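Local coordinates for protein monalysin (Pseudomonas entomophila, PDB 4MKO) that forms pores in host cell membranes as an aerolysin-like beta-barrel toxin, lysing cells and contributing to intestinal damage and death in Drosophila, at residues A148-S153 / D175-S180; G44-G49 / G155-N160; G49-P54 / F224-Y229; V91-S96 / A159-Y164. All coordinates share one frame; numbering follows the deposited sequence.

Contact 1: residues A148-S153 / D175-S180; sequences AHNATS and DLYYLS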
loop_
_atom_site.group_PDB
_atom_site.type_symbol
_atom_site.label_atom_id
_atom_site.label_comp_id
_atom_site.label_asym_id
_atom_site.label_seq_id
_atom_site.Cartn_x
_atom_site.Cartn_y
_atom_site.Cartn_z
ATOM N N ALA A 148 -7.393 -0.347 2.058
ATOM C CA ALA A 148 -8.655 -0.983 1.680
ATOM C C ALA A 148 -9.692 0.136 1.614
ATOM O O ALA A 148 -9.647 1.091 2.409
ATOM C CB ALA A 148 -9.078 -2.030 2.710
ATOM N N HIS A 149 -10.616 0.019 0.662
ATOM C CA HIS A 149 -11.606 1.045 0.453
ATOM C C HIS A 149 -12.982 0.438 0.254
ATOM O O HIS A 149 -13.106 -0.626 -0.356
ATOM C CB HIS A 149 -11.271 1.797 -0.856
ATOM C CG HIS A 149 -9.888 2.362 -0.951
ATOM N ND1 HIS A 149 -9.597 3.631 -0.491
ATOM C CD2 HIS A 149 -8.756 1.800 -1.426
ATOM C CE1 HIS A 149 -8.308 3.814 -0.734
ATOM N NE2 HIS A 149 -7.761 2.740 -1.287
ATOM N N ASN A 150 -14.009 1.147 0.718
ATOM C CA ASN A 150 -15.400 0.844 0.424
ATOM C C ASN A 150 -15.954 2.121 -0.202
ATOM O O ASN A 150 -16.246 3.074 0.525
ATOM C CB ASN A 150 -16.248 0.437 1.645
ATOM C CG ASN A 150 -17.738 0.393 1.276
ATOM O OD1 ASN A 150 -18.118 0.598 0.111
ATOM N ND2 ASN A 150 -18.616 0.149 2.230
ATOM N N ALA A 151 -16.027 2.153 -1.532
ATOM C CA ALA A 151 -16.596 3.273 -2.290
ATOM C C ALA A 151 -18.089 2.982 -2.323
ATOM O O ALA A 151 -18.554 2.112 -3.076
ATOM C CB ALA A 151 -15.995 3.327 -3.694
ATOM N N THR A 152 -18.820 3.635 -1.406
ATOM C CA THR A 152 -20.261 3.397 -1.226
ATOM C C THR A 152 -21.042 3.749 -2.510
ATOM O O THR A 152 -20.711 4.710 -3.214
ATOM C CB THR A 152 -20.804 4.056 0.062
ATOM O OG1 THR A 152 -20.907 5.470 -0.103
ATOM C CG2 THR A 152 -19.971 3.712 1.307
ATOM N N SER A 153 -22.010 2.881 -2.860
ATOM C CA SER A 153 -22.866 3.002 -4.062
ATOM C C SER A 153 -22.130 2.822 -5.409
ATOM O O SER A 153 -22.798 2.780 -6.436
ATOM C CB SER A 153 -23.651 4.319 -4.075
ATOM O OG SER A 153 -24.352 4.510 -2.861
ATOM N N ASP A 175 -22.141 -1.439 -2.802
ATOM C CA ASP A 175 -20.834 -0.890 -2.406
ATOM C C ASP A 175 -19.701 -1.568 -3.156
ATOM O O ASP A 175 -19.850 -2.724 -3.566
ATOM C CB ASP A 175 -20.650 -1.027 -0.888
ATOM C CG ASP A 175 -21.518 -0.081 -0.071
ATOM O OD1 ASP A 175 -22.251 0.728 -0.677
ATOM O OD2 ASP A 175 -21.458 -0.148 1.168
ATOM N N LEU A 176 -18.574 -0.856 -3.352
ATOM C CA LEU A 176 -17.425 -1.398 -4.072
ATOM C C LEU A 176 -16.200 -1.448 -3.154
ATOM O O LEU A 176 -15.745 -0.412 -2.664
ATOM C CB LEU A 176 -17.131 -0.566 -5.337
ATOM C CG LEU A 176 -15.990 -1.063 -6.231
ATOM C CD1 LEU A 176 -16.305 -2.431 -6.863
ATOM C CD2 LEU A 176 -15.676 -0.057 -7.345
ATOM N N TYR A 177 -15.670 -2.656 -2.935
ATOM C CA TYR A 177 -14.514 -2.874 -2.080
ATOM C C TYR A 177 -13.328 -3.175 -2.956
ATOM O O TYR A 177 -13.415 -4.028 -3.834
ATOM C CB TYR A 177 -14.739 -4.065 -1.129
ATOM C CG TYR A 177 -15.708 -3.774 -0.007
ATOM C CD1 TYR A 177 -17.083 -3.763 -0.232
ATOM C CD2 TYR A 177 -15.253 -3.520 1.284
ATOM C CE1 TYR A 177 -17.981 -3.475 0.797
ATOM C CE2 TYR A 177 -16.142 -3.259 2.328
ATOM C CZ TYR A 177 -17.505 -3.235 2.076
ATOM O OH TYR A 177 -18.381 -3.009 3.101
ATOM N N TYR A 178 -12.220 -2.477 -2.727
ATOM C CA TYR A 178 -11.006 -2.694 -3.506
ATOM C C TYR A 178 -9.795 -2.222 -2.689
ATOM O O TYR A 178 -9.969 -1.567 -1.650
ATOM C CB TYR A 178 -11.086 -1.946 -4.877
ATOM C CG TYR A 178 -11.043 -0.442 -4.708
ATOM C CD1 TYR A 178 -12.190 0.274 -4.357
ATOM C CD2 TYR A 178 -9.838 0.257 -4.803
ATOM C CE1 TYR A 178 -12.150 1.655 -4.164
ATOM C CE2 TYR A 178 -9.781 1.633 -4.578
ATOM C CZ TYR A 178 -10.943 2.330 -4.279
ATOM O OH TYR A 178 -10.883 3.678 -4.001
ATOM N N LEU A 179 -8.578 -2.541 -3.161
ATOM C CA LEU A 179 -7.366 -2.047 -2.512
ATOM C C LEU A 179 -6.645 -1.083 -3.438
ATOM O O LEU A 179 -6.691 -1.246 -4.652
ATOM C CB LEU A 179 -6.378 -3.187 -2.168
ATOM C CG LEU A 179 -6.895 -4.401 -1.386
ATOM C CD1 LEU A 179 -5.732 -5.381 -1.110
ATOM C CD2 LEU A 179 -7.542 -3.987 -0.061
ATOM N N SER A 180 -5.899 -0.130 -2.851
ATOM C CA SER A 180 -5.011 0.743 -3.603
ATOM C C SER A 180 -3.666 0.731 -2.914
ATOM O O SER A 180 -3.554 0.278 -1.771
ATOM C CB SER A 180 -5.547 2.164 -3.703
ATOM O OG SER A 180 -5.324 2.909 -2.525
#
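His-149 lies with its imidazole nearly parallel to the phenol ring of Tyr-178, the planes 13° apart but offset enough that little of one ring lies over the other. What sits over the Tyr-178 ring is mainly His-149 CB, 3.7 Å from the ring centroid in a CH-pi contact, while Tyr-178 OH lies over one face of the imidazole. Tyr-178 gets there with CG in the crowded position between the backbone N and the carbonyl carbon (chi1 69°). At the imidazole edge, NE2 of His-149 is 2.7 Å from OG of Ser-180, a short hydrogen bond whose geometry fits a proton on either atom. On the other face of the sheet, the amide of Asn-150 stacks over the Tyr-177 ring with the planes 24° apart, and Asn-150 ND2 donates to Asp-175 OD2 at 3.0 Å, arriving from above the carboxylate plane. The other oxygen, Asp-175 OD1, takes the backbone N of Ser-153 at 3.1 Å, so the carboxylate clamps the chain where it leaves the strand.

All this rides on an antiparallel pairing of strands 136-151 and 173-191, in the long-stranded sheet of this aerolysin-like fold. His-149 with Tyr-178 and Ala-151 with Leu-176 are the hydrogen-bonded pairs; His-149 N meets Tyr-178 O at 2.9 Å, almost along the C=O axis. Further out, Thr-52 OG1 holds His-149 ND1, so both imidazole nitrogens are engaged and the ring's rotation is fixed. Tyr-95 OH bonds Tyr-178 OH, and a salt bridge from Arg-173 to Asp-175 OD1 probably helps keep that buried carboxylate ionised.

Contact 2: residues G44-G49 / G155-N160; sequences GKQNWG and GRQNAN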
loop_
_atom_site.group_PDB
_atom_site.type_symbol
_atom_site.label_atom_id
_atom_site.label_comp_id
_atom_site.label_asym_id
_atom_site.label_seq_id
_atom_site.Cartn_x
_atom_site.Cartn_y
_atom_site.Cartn_z
ATOM N N GLY A 44 -14.358 6.050 -12.126
ATOM C CA GLY A 44 -15.136 5.942 -13.355
ATOM C C GLY A 44 -15.599 7.266 -13.914
ATOM O O GLY A 44 -14.892 7.883 -14.716
ATOM N N LYS A 45 -16.787 7.703 -13.499
ATOM C CA LYS A 45 -17.389 8.939 -14.003
ATOM C C LYS A 45 -17.724 9.964 -12.921
ATOM O O LYS A 45 -18.197 11.048 -13.268
ATOM C CB LYS A 45 -18.651 8.604 -14.843
ATOM C CG LYS A 45 -18.364 7.830 -16.127
ATOM C CD LYS A 45 -19.631 7.585 -16.941
ATOM C CE LYS A 45 -19.940 6.115 -17.079
ATOM N NZ LYS A 45 -21.170 5.881 -17.878
ATOM N N GLN A 46 -17.506 9.646 -11.619
ATOM C CA GLN A 46 -17.858 10.555 -10.524
ATOM C C GLN A 46 -17.131 10.269 -9.200
ATOM O O GLN A 46 -16.493 9.226 -9.050
ATOM C CB GLN A 46 -19.386 10.503 -10.256
ATOM C CG GLN A 46 -19.835 9.152 -9.673
ATOM C CD GLN A 46 -21.260 9.139 -9.206
ATOM O OE1 GLN A 46 -22.183 8.947 -9.996
ATOM N NE2 GLN A 46 -21.467 9.273 -7.906
ATOM N N ASN A 47 -17.332 11.166 -8.222
ATOM C CA ASN A 47 -16.867 11.002 -6.854
ATOM C C ASN A 47 -17.833 10.100 -6.110
ATOM O O ASN A 47 -19.062 10.190 -6.282
ATOM C CB ASN A 47 -16.773 12.342 -6.134
ATOM C CG ASN A 47 -15.480 13.055 -6.424
ATOM O OD1 ASN A 47 -14.389 12.459 -6.412
ATOM N ND2 ASN A 47 -15.578 14.338 -6.729
ATOM N N TRP A 48 -17.278 9.246 -5.268
ATOM C CA TRP A 48 -18.060 8.359 -4.414
ATOM C C TRP A 48 -17.613 8.571 -2.984
ATOM O O TRP A 48 -16.411 8.719 -2.745
ATOM C CB TRP A 48 -17.844 6.878 -4.804
ATOM C CG TRP A 48 -18.117 6.563 -6.245
ATOM C CD1 TRP A 48 -17.209 6.512 -7.255
ATOM C CD2 TRP A 48 -19.402 6.291 -6.841
ATOM N NE1 TRP A 48 -17.833 6.187 -8.440
ATOM C CE2 TRP A 48 -19.179 6.043 -8.213
ATOM C CE3 TRP A 48 -20.709 6.160 -6.327
ATOM C CZ2 TRP A 48 -20.218 5.732 -9.096
ATOM C CZ3 TRP A 48 -21.741 5.845 -7.209
ATOM C CH2 TRP A 48 -21.491 5.638 -8.571
ATOM N N GLY A 49 -18.563 8.551 -2.061
ATOM C CA GLY A 49 -18.306 8.637 -0.628
ATOM C C GLY A 49 -17.643 7.333 -0.243
ATOM O O GLY A 49 -18.275 6.275 -0.323
ATOM N N GLY A 155 -20.588 0.218 -6.773
ATOM C CA GLY A 155 -20.582 -1.157 -7.277
ATOM C C GLY A 155 -21.433 -1.498 -8.484
ATOM O O GLY A 155 -21.130 -2.467 -9.179
ATOM N N ARG A 156 -22.512 -0.744 -8.736
ATOM C CA ARG A 156 -23.367 -1.016 -9.907
ATOM C C ARG A 156 -22.674 -0.581 -11.191
ATOM O O ARG A 156 -22.711 -1.307 -12.176
ATOM C CB ARG A 156 -24.728 -0.306 -9.798
ATOM C CG ARG A 156 -25.706 -0.989 -8.879
ATOM C CD ARG A 156 -27.136 -0.646 -9.259
ATOM N NE ARG A 156 -28.095 -1.462 -8.514
ATOM C CZ ARG A 156 -28.639 -1.111 -7.353
ATOM N NH1 ARG A 156 -28.328 0.052 -6.790
ATOM N NH2 ARG A 156 -29.501 -1.919 -6.746
ATOM N N GLN A 157 -21.999 0.582 -11.154
ATOM C CA GLN A 157 -21.323 1.182 -12.302
ATOM C C GLN A 157 -19.862 0.836 -12.447
ATOM O O GLN A 157 -19.333 0.936 -13.551
ATOM C CB GLN A 157 -21.489 2.707 -12.266
ATOM C CG GLN A 157 -22.947 3.143 -12.412
ATOM C CD GLN A 157 -23.098 4.635 -12.314
ATOM O OE1 GLN A 157 -22.574 5.396 -13.136
ATOM N NE2 GLN A 157 -23.834 5.083 -11.310
ATOM N N ASN A 158 -19.193 0.456 -11.349
ATOM C CA ASN A 158 -17.760 0.210 -11.384
ATOM C C ASN A 158 -17.334 -1.180 -10.922
ATOM O O ASN A 158 -16.233 -1.319 -10.397
ATOM C CB ASN A 158 -17.024 1.308 -10.586
ATOM C CG ASN A 158 -17.189 2.669 -11.207
ATOM O OD1 ASN A 158 -16.652 2.937 -12.283
ATOM N ND2 ASN A 158 -18.027 3.501 -10.612
ATOM N N ALA A 159 -18.137 -2.227 -11.212
ATOM C CA ALA A 159 -17.794 -3.609 -10.842
ATOM C C ALA A 159 -16.533 -4.148 -11.553
ATOM O O ALA A 159 -15.950 -5.131 -11.085
ATOM C CB ALA A 159 -18.982 -4.532 -11.100
ATOM N N ASN A 160 -16.107 -3.504 -12.667
ATOM C CA ASN A 160 -14.911 -3.887 -13.436
ATOM C C ASN A 160 -13.795 -2.826 -13.426
ATOM O O ASN A 160 -12.835 -2.932 -14.201
ATOM C CB ASN A 160 -15.297 -4.254 -14.868
ATOM C CG ASN A 160 -16.110 -5.518 -14.925
ATOM O OD1 ASN A 160 -15.632 -6.605 -14.589
ATOM N ND2 ASN A 160 -17.376 -5.392 -15.277
HETATM O O HOH W 1 -18.906 5.819 -12.420
HETATM O O HOH W 2 -21.469 7.733 -12.299
HETATM O O HOH W 3 -24.537 7.672 -10.483
#
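OE1 of Gln-46 is gripped by two waters, each donating to it at 2.7 Å. One of them also donates to Gln-157 OE1; the other accepts from Gln-157 NE2 at 2.8 Å. The two side-chain amides are thus joined through a pair of waters, while Gln-46 OE1 and Gln-157 NE2 stay 4.4 Å apart. The far end of the Gln-46 amide is fixed too, since its NE2 donates to Asn-47 O, and the CG of Gln-46 rests over one face of the Trp-48 indole. A third water accepts from the backbone N of Lys-45 and from Asn-158 ND2, the latter at 3.1 Å.

The contact joins the turn of the beta hairpin formed by strands 29-43 and 46-67, and the start of the second strand, to the loop that follows strand 136-151. Trp-48 turns its indole toward the loop: Gln-157 NE2 comes to the ring edge, 3.6 Å from Trp-48 CH2, with the amide plane turned 80° to the indole. Asn-158 ND2 lies 3.5 Å from Trp-48 NE1, but both are donors and do not bond; the indole N-H is spent on Ile-43 O. Gly-44 packs its CA 3.5 Å from Asn-158 OD1.

Contact 3: residues G49-P54 / F224-Y229; sequences GTYTRP and FDWSAY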
loop_
_atom_site.group_PDB
_atom_site.type_symbol
_atom_site.label_atom_id
_atom_site.label_comp_id
_atom_site.label_asym_id
_atom_site.label_seq_id
_atom_site.Cartn_x
_atom_site.Cartn_y
_atom_site.Cartn_z
ATOM N N GLY A 49 -18.563 8.551 -2.061
ATOM C CA GLY A 49 -18.306 8.637 -0.628
ATOM C C GLY A 49 -17.643 7.333 -0.243
ATOM O O GLY A 49 -18.275 6.275 -0.323
ATOM N N THR A 50 -16.368 7.400 0.160
ATOM C CA THR A 50 -15.552 6.205 0.383
ATOM C C THR A 50 -14.932 6.092 1.754
ATOM O O THR A 50 -14.337 7.055 2.233
ATOM C CB THR A 50 -14.467 6.156 -0.705
ATOM O OG1 THR A 50 -15.050 6.306 -2.001
ATOM C CG2 THR A 50 -13.595 4.897 -0.642
ATOM N N TYR A 51 -15.007 4.890 2.358
ATOM C CA TYR A 51 -14.319 4.611 3.614
ATOM C C TYR A 51 -12.944 4.081 3.209
ATOM O O TYR A 51 -12.863 3.221 2.323
ATOM C CB TYR A 51 -15.047 3.540 4.448
ATOM C CG TYR A 51 -16.382 3.980 5.015
ATOM C CD1 TYR A 51 -17.562 3.803 4.293
ATOM C CD2 TYR A 51 -16.469 4.550 6.285
ATOM C CE1 TYR A 51 -18.798 4.195 4.817
ATOM C CE2 TYR A 51 -17.694 4.965 6.811
ATOM C CZ TYR A 51 -18.857 4.775 6.076
ATOM O OH TYR A 51 -20.058 5.171 6.607
ATOM N N THR A 52 -11.871 4.588 3.834
ATOM C CA THR A 52 -10.514 4.122 3.530
ATOM C C THR A 52 -9.780 3.817 4.808
ATOM O O THR A 52 -9.885 4.580 5.756
ATOM C CB THR A 52 -9.745 5.217 2.737
ATOM O OG1 THR A 52 -10.361 5.388 1.472
ATOM C CG2 THR A 52 -8.253 4.885 2.535
ATOM N N ARG A 53 -8.983 2.733 4.830
ATOM C CA ARG A 53 -8.111 2.475 5.975
ATOM C C ARG A 53 -6.839 1.808 5.472
ATOM O O ARG A 53 -6.907 1.065 4.488
ATOM C CB ARG A 53 -8.795 1.624 7.077
ATOM C CG ARG A 53 -9.226 0.220 6.628
ATOM C CD ARG A 53 -9.288 -0.737 7.825
ATOM N NE ARG A 53 -7.938 -1.008 8.339
ATOM C CZ ARG A 53 -7.657 -1.615 9.492
ATOM N NH1 ARG A 53 -8.639 -2.037 10.291
ATOM N NH2 ARG A 53 -6.399 -1.802 9.857
ATOM N N PRO A 54 -5.682 2.025 6.138
ATOM C CA PRO A 54 -4.475 1.270 5.739
ATOM C C PRO A 54 -4.678 -0.175 6.159
ATOM O O PRO A 54 -5.307 -0.419 7.194
ATOM C CB PRO A 54 -3.332 1.905 6.581
ATOM C CG PRO A 54 -3.944 3.075 7.320
ATOM C CD PRO A 54 -5.440 2.841 7.351
ATOM N N PHE A 224 -13.382 -2.513 8.724
ATOM C CA PHE A 224 -13.512 -1.069 8.561
ATOM C C PHE A 224 -14.203 -0.542 9.809
ATOM O O PHE A 224 -15.069 -1.220 10.395
ATOM C CB PHE A 224 -14.388 -0.730 7.376
ATOM C CG PHE A 224 -13.717 -0.866 6.039
ATOM C CD1 PHE A 224 -13.737 -2.074 5.356
ATOM C CD2 PHE A 224 -13.065 0.216 5.456
ATOM C CE1 PHE A 224 -13.140 -2.192 4.098
ATOM C CE2 PHE A 224 -12.460 0.095 4.197
ATOM C CZ PHE A 224 -12.508 -1.114 3.526
ATOM N N ASP A 225 -13.840 0.684 10.195
ATOM C CA ASP A 225 -14.484 1.359 11.315
ATOM C C ASP A 225 -15.504 2.378 10.733
ATOM O O ASP A 225 -15.132 3.501 10.375
ATOM C CB ASP A 225 -13.443 2.018 12.226
ATOM C CG ASP A 225 -14.038 2.915 13.301
ATOM O OD1 ASP A 225 -15.248 2.726 13.651
ATOM O OD2 ASP A 225 -13.324 3.823 13.770
ATOM N N TRP A 226 -16.796 1.976 10.649
ATOM C CA TRP A 226 -17.832 2.822 10.051
ATOM C C TRP A 226 -18.105 4.131 10.808
ATOM O O TRP A 226 -18.702 5.043 10.229
ATOM C CB TRP A 226 -19.138 2.055 9.837
ATOM C CG TRP A 226 -18.972 0.691 9.226
ATOM C CD1 TRP A 226 -19.418 -0.488 9.747
ATOM C CD2 TRP A 226 -18.394 0.375 7.948
ATOM N NE1 TRP A 226 -19.160 -1.520 8.879
ATOM C CE2 TRP A 226 -18.507 -1.026 7.777
ATOM C CE3 TRP A 226 -17.750 1.132 6.943
ATOM C CZ2 TRP A 226 -18.001 -1.687 6.650
ATOM C CZ3 TRP A 226 -17.270 0.477 5.813
ATOM C CH2 TRP A 226 -17.420 -0.914 5.664
ATOM N N SER A 227 -17.645 4.236 12.069
ATOM C CA SER A 227 -17.808 5.462 12.868
ATOM C C SER A 227 -17.080 6.656 12.246
ATOM O O SER A 227 -17.372 7.796 12.622
ATOM C CB SER A 227 -17.380 5.247 14.315
ATOM O OG SER A 227 -15.971 5.174 14.438
ATOM N N ALA A 228 -16.165 6.413 11.258
ATOM C CA ALA A 228 -15.495 7.491 10.517
ATOM C C ALA A 228 -16.554 8.457 9.946
ATOM O O ALA A 228 -16.345 9.667 9.963
ATOM C CB ALA A 228 -14.667 6.917 9.369
ATOM N N TYR A 229 -17.705 7.920 9.456
ATOM C CA TYR A 229 -18.754 8.783 8.878
ATOM C C TYR A 229 -19.250 9.852 9.871
ATOM O O TYR A 229 -19.550 10.965 9.457
ATOM C CB TYR A 229 -19.951 7.952 8.379
ATOM C CG TYR A 229 -20.842 8.714 7.420
ATOM C CD1 TYR A 229 -21.864 9.538 7.891
ATOM C CD2 TYR A 229 -20.699 8.575 6.039
ATOM C CE1 TYR A 229 -22.689 10.243 7.014
ATOM C CE2 TYR A 229 -21.533 9.263 5.152
ATOM C CZ TYR A 229 -22.527 10.095 5.646
ATOM O OH TYR A 229 -23.356 10.775 4.781
#
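A loop with a 3-10 segment that begins at Trp-226, in the C-terminal part of the chain, is laid against strand 46-67, and Tyr-51 is the side chain it packs against most. The Trp-226 indole meets the Tyr-51 ring in a T-shaped stack: the edge of its six-membered ring points at the tyrosine face, with the planes at 79° and the centroids 4.8 Å apart. CE3 of Trp-226 stands almost over the centre of the Tyr-51 ring. Ala-228 CB touches at the ring's edge, 4.3 Å from Tyr-51 CD2, and the phenol tip reaches Tyr-229, its OH 3.3 Å from Tyr-229 CB. At the base of the tyrosine, CD2 of Phe-224 packs 4.0 Å from Tyr-51 CB, while the same carbon is 4.0 Å from CG of Arg-53. Phe-224 in turn lays its CB over a face of the Trp-226 indole.

Asp-225 OD1 accepts from Ser-227 N, an Asx turn, and from Ser-227 OG at 2.7 Å. Arg-53, bent at chi3 (-69°), curls back so that NE and NH2 both grip Pro-54 O, NE at 2.9 Å; its NH1 reaches Ser-223 O.

Strand 46-67 runs here between strands 29-43 and 136-151, pairing through Thr-50 with Gly-39 and Tyr-51 with Asn-150. Phe-224 and Trp-226 extend onto Ala-148 and Asn-150 of strand 136-151, while Tyr-229 sets its ring edge-to-face with Tyr-38 of strand 29-43.

Contact 4: residues V91-S96 / A159-Y164; sequences VNAKYS and ANAFAY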
loop_
_atom_site.group_PDB
_atom_site.type_symbol
_atom_site.label_atom_id
_atom_site.label_comp_id
_atom_site.label_asym_id
_atom_site.label_seq_id
_atom_site.Cartn_x
_atom_site.Cartn_y
_atom_site.Cartn_z
ATOM N N VAL A 91 -5.527 -0.669 -12.615
ATOM C CA VAL A 91 -6.843 -0.020 -12.640
ATOM C C VAL A 91 -7.351 0.125 -14.100
ATOM O O VAL A 91 -6.574 0.464 -14.988
ATOM C CB VAL A 91 -6.854 1.306 -11.816
ATOM C CG1 VAL A 91 -5.954 2.380 -12.430
ATOM C CG2 VAL A 91 -8.271 1.827 -11.588
ATOM N N ASN A 92 -8.640 -0.152 -14.336
ATOM C CA ASN A 92 -9.247 -0.081 -15.669
ATOM C C ASN A 92 -10.036 1.203 -15.906
ATOM O O ASN A 92 -10.232 1.599 -17.058
ATOM C CB ASN A 92 -10.124 -1.311 -15.914
ATOM C CG ASN A 92 -9.405 -2.629 -15.722
ATOM O OD1 ASN A 92 -8.332 -2.875 -16.286
ATOM N ND2 ASN A 92 -9.998 -3.518 -14.933
ATOM N N ALA A 93 -10.491 1.845 -14.833
ATOM C CA ALA A 93 -11.293 3.063 -14.897
ATOM C C ALA A 93 -10.487 4.297 -14.528
ATOM O O ALA A 93 -9.416 4.181 -13.915
ATOM C CB ALA A 93 -12.485 2.936 -13.958
ATOM N N LYS A 94 -11.025 5.490 -14.857
ATOM C CA LYS A 94 -10.425 6.762 -14.464
ATOM C C LYS A 94 -10.465 6.756 -12.916
ATOM O O LYS A 94 -11.470 6.352 -12.327
ATOM C CB LYS A 94 -11.242 7.933 -15.053
ATOM C CG LYS A 94 -10.601 9.299 -14.901
ATOM C CD LYS A 94 -11.458 10.365 -15.577
ATOM C CE LYS A 94 -11.086 11.766 -15.155
ATOM N NZ LYS A 94 -11.979 12.782 -15.776
ATOM N N TYR A 95 -9.342 7.101 -12.270
ATOM C CA TYR A 95 -9.241 7.032 -10.812
ATOM C C TYR A 95 -8.386 8.171 -10.275
ATOM O O TYR A 95 -7.271 8.379 -10.765
ATOM C CB TYR A 95 -8.591 5.686 -10.398
ATOM C CG TYR A 95 -8.567 5.433 -8.901
ATOM C CD1 TYR A 95 -9.672 4.891 -8.246
ATOM C CD2 TYR A 95 -7.426 5.704 -8.144
ATOM C CE1 TYR A 95 -9.658 4.664 -6.868
ATOM C CE2 TYR A 95 -7.401 5.482 -6.766
ATOM C CZ TYR A 95 -8.521 4.969 -6.129
ATOM O OH TYR A 95 -8.495 4.751 -4.763
ATOM N N SER A 96 -8.893 8.869 -9.246
ATOM C CA SER A 96 -8.149 9.951 -8.589
ATOM C C SER A 96 -8.683 10.240 -7.207
ATOM O O SER A 96 -9.864 10.015 -6.928
ATOM C CB SER A 96 -8.133 11.221 -9.445
ATOM O OG SER A 96 -9.431 11.773 -9.552
ATOM N N ALA A 159 -18.137 -2.227 -11.212
ATOM C CA ALA A 159 -17.794 -3.609 -10.842
ATOM C C ALA A 159 -16.533 -4.148 -11.553
ATOM O O ALA A 159 -15.950 -5.131 -11.085
ATOM C CB ALA A 159 -18.982 -4.532 -11.100
ATOM N N ASN A 160 -16.107 -3.504 -12.667
ATOM C CA ASN A 160 -14.911 -3.887 -13.436
ATOM C C ASN A 160 -13.795 -2.826 -13.426
ATOM O O ASN A 160 -12.835 -2.932 -14.201
ATOM C CB ASN A 160 -15.297 -4.254 -14.868
ATOM C CG ASN A 160 -16.110 -5.518 -14.925
ATOM O OD1 ASN A 160 -15.632 -6.605 -14.589
ATOM N ND2 ASN A 160 -17.376 -5.392 -15.277
ATOM N N ALA A 161 -13.918 -1.820 -12.547
ATOM C CA ALA A 161 -12.937 -0.739 -12.424
ATOM C C ALA A 161 -11.554 -1.249 -11.983
ATOM O O ALA A 161 -10.546 -0.721 -12.447
ATOM C CB ALA A 161 -13.443 0.307 -11.438
ATOM N N PHE A 162 -11.506 -2.279 -11.097
ATOM C CA PHE A 162 -10.249 -2.769 -10.532
ATOM C C PHE A 162 -9.911 -4.222 -10.903
ATOM O O PHE A 162 -10.805 -5.009 -11.225
ATOM C CB PHE A 162 -10.254 -2.560 -8.999
ATOM C CG PHE A 162 -10.519 -1.123 -8.591
ATOM C CD1 PHE A 162 -9.490 -0.180 -8.590
ATOM C CD2 PHE A 162 -11.807 -0.698 -8.282
ATOM C CE1 PHE A 162 -9.742 1.154 -8.241
ATOM C CE2 PHE A 162 -12.058 0.635 -7.930
ATOM C CZ PHE A 162 -11.027 1.554 -7.926
ATOM N N ALA A 163 -8.608 -4.573 -10.840
ATOM C CA ALA A 163 -8.110 -5.921 -11.127
ATOM C C ALA A 163 -8.752 -6.948 -10.154
ATOM O O ALA A 163 -9.087 -8.060 -10.560
ATOM C CB ALA A 163 -6.588 -5.953 -10.997
ATOM N N TYR A 164 -8.947 -6.532 -8.889
ATOM C CA TYR A 164 -9.546 -7.333 -7.817
ATOM C C TYR A 164 -10.497 -6.446 -7.042
ATOM O O TYR A 164 -10.123 -5.353 -6.605
ATOM C CB TYR A 164 -8.456 -7.875 -6.865
ATOM C CG TYR A 164 -7.542 -8.897 -7.506
ATOM C CD1 TYR A 164 -7.878 -10.247 -7.521
ATOM C CD2 TYR A 164 -6.340 -8.516 -8.098
ATOM C CE1 TYR A 164 -7.042 -11.193 -8.109
ATOM C CE2 TYR A 164 -5.500 -9.454 -8.701
ATOM C CZ TYR A 164 -5.858 -10.792 -8.706
ATOM O OH TYR A 164 -5.056 -11.729 -9.324
#
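Phe-162 forms the apolar centre; Tyr-95 meets the tip of its ring and Val-91 its CD1-CE1 side. CZ of Phe-162 lies 3.6 Å from Tyr-95 CE1, which sits in the plane of the phenylalanine ring at its edge. The two planes are 84° apart and the centroids 5.5 Å, an oblique pairing. CG2 of Val-91, anti to its backbone N, runs alongside Phe-162 and comes to 3.7 Å from its CE1. The first bond of the Phe-162 side chain points away from 91-96, yet the ring turns back toward these partners. One step outward, Ala-93 CB points at the loop and touches the flank of the Ala-161 methyl, CB to CB 3.8 Å.

The polar edge belongs to Asn-92. Its backbone N donates to Ala-161 O at 2.7 Å with an N-H...O angle of 166°, and its ND2 donates to Asn-160 O at 3.0 Å. Two successive carbonyls of the loop are therefore held by one residue, and the ND2 bond sets how the Asn-92 amide is turned.

Val-91 is the first residue to leave helical geometry after helix 85-90. Residues 91-96 belong to the region assigned, by inference, as the pore-forming domain. The short strand 95-96 pairs with strand 29-43, where Tyr-95 packs on Ile-41 and Ile-43. Phe-162, in the loop between strands 136-151 and 165-170, stacks on Tyr-178 of strand 173-191.

Overall arrangement
All four contacts reach the same mixed sheet. Contact 1 joins strands 136-151 and 173-191; contacts 2 and 3 use successive parts of strand 46-67, sharing Gly-49, with centres about 17 Å apart. Contacts 2 and 4 end on the same loop, sharing Ala-159 and Asn-160, their centres about 9 Å apart. The centre of contact 1 is about 9 to 11 Å from those of the other three. Contacts 3 and 4 are most distant, about 19 Å between centres and not touching. Along the chain, contact 3 spans contacts 1 and 4, contact 2 alternates with contacts 1 and 3, and contacts 1 and 4 alternate as well. Sequence-distant segments are thus tied into one body in this cleaved monomer.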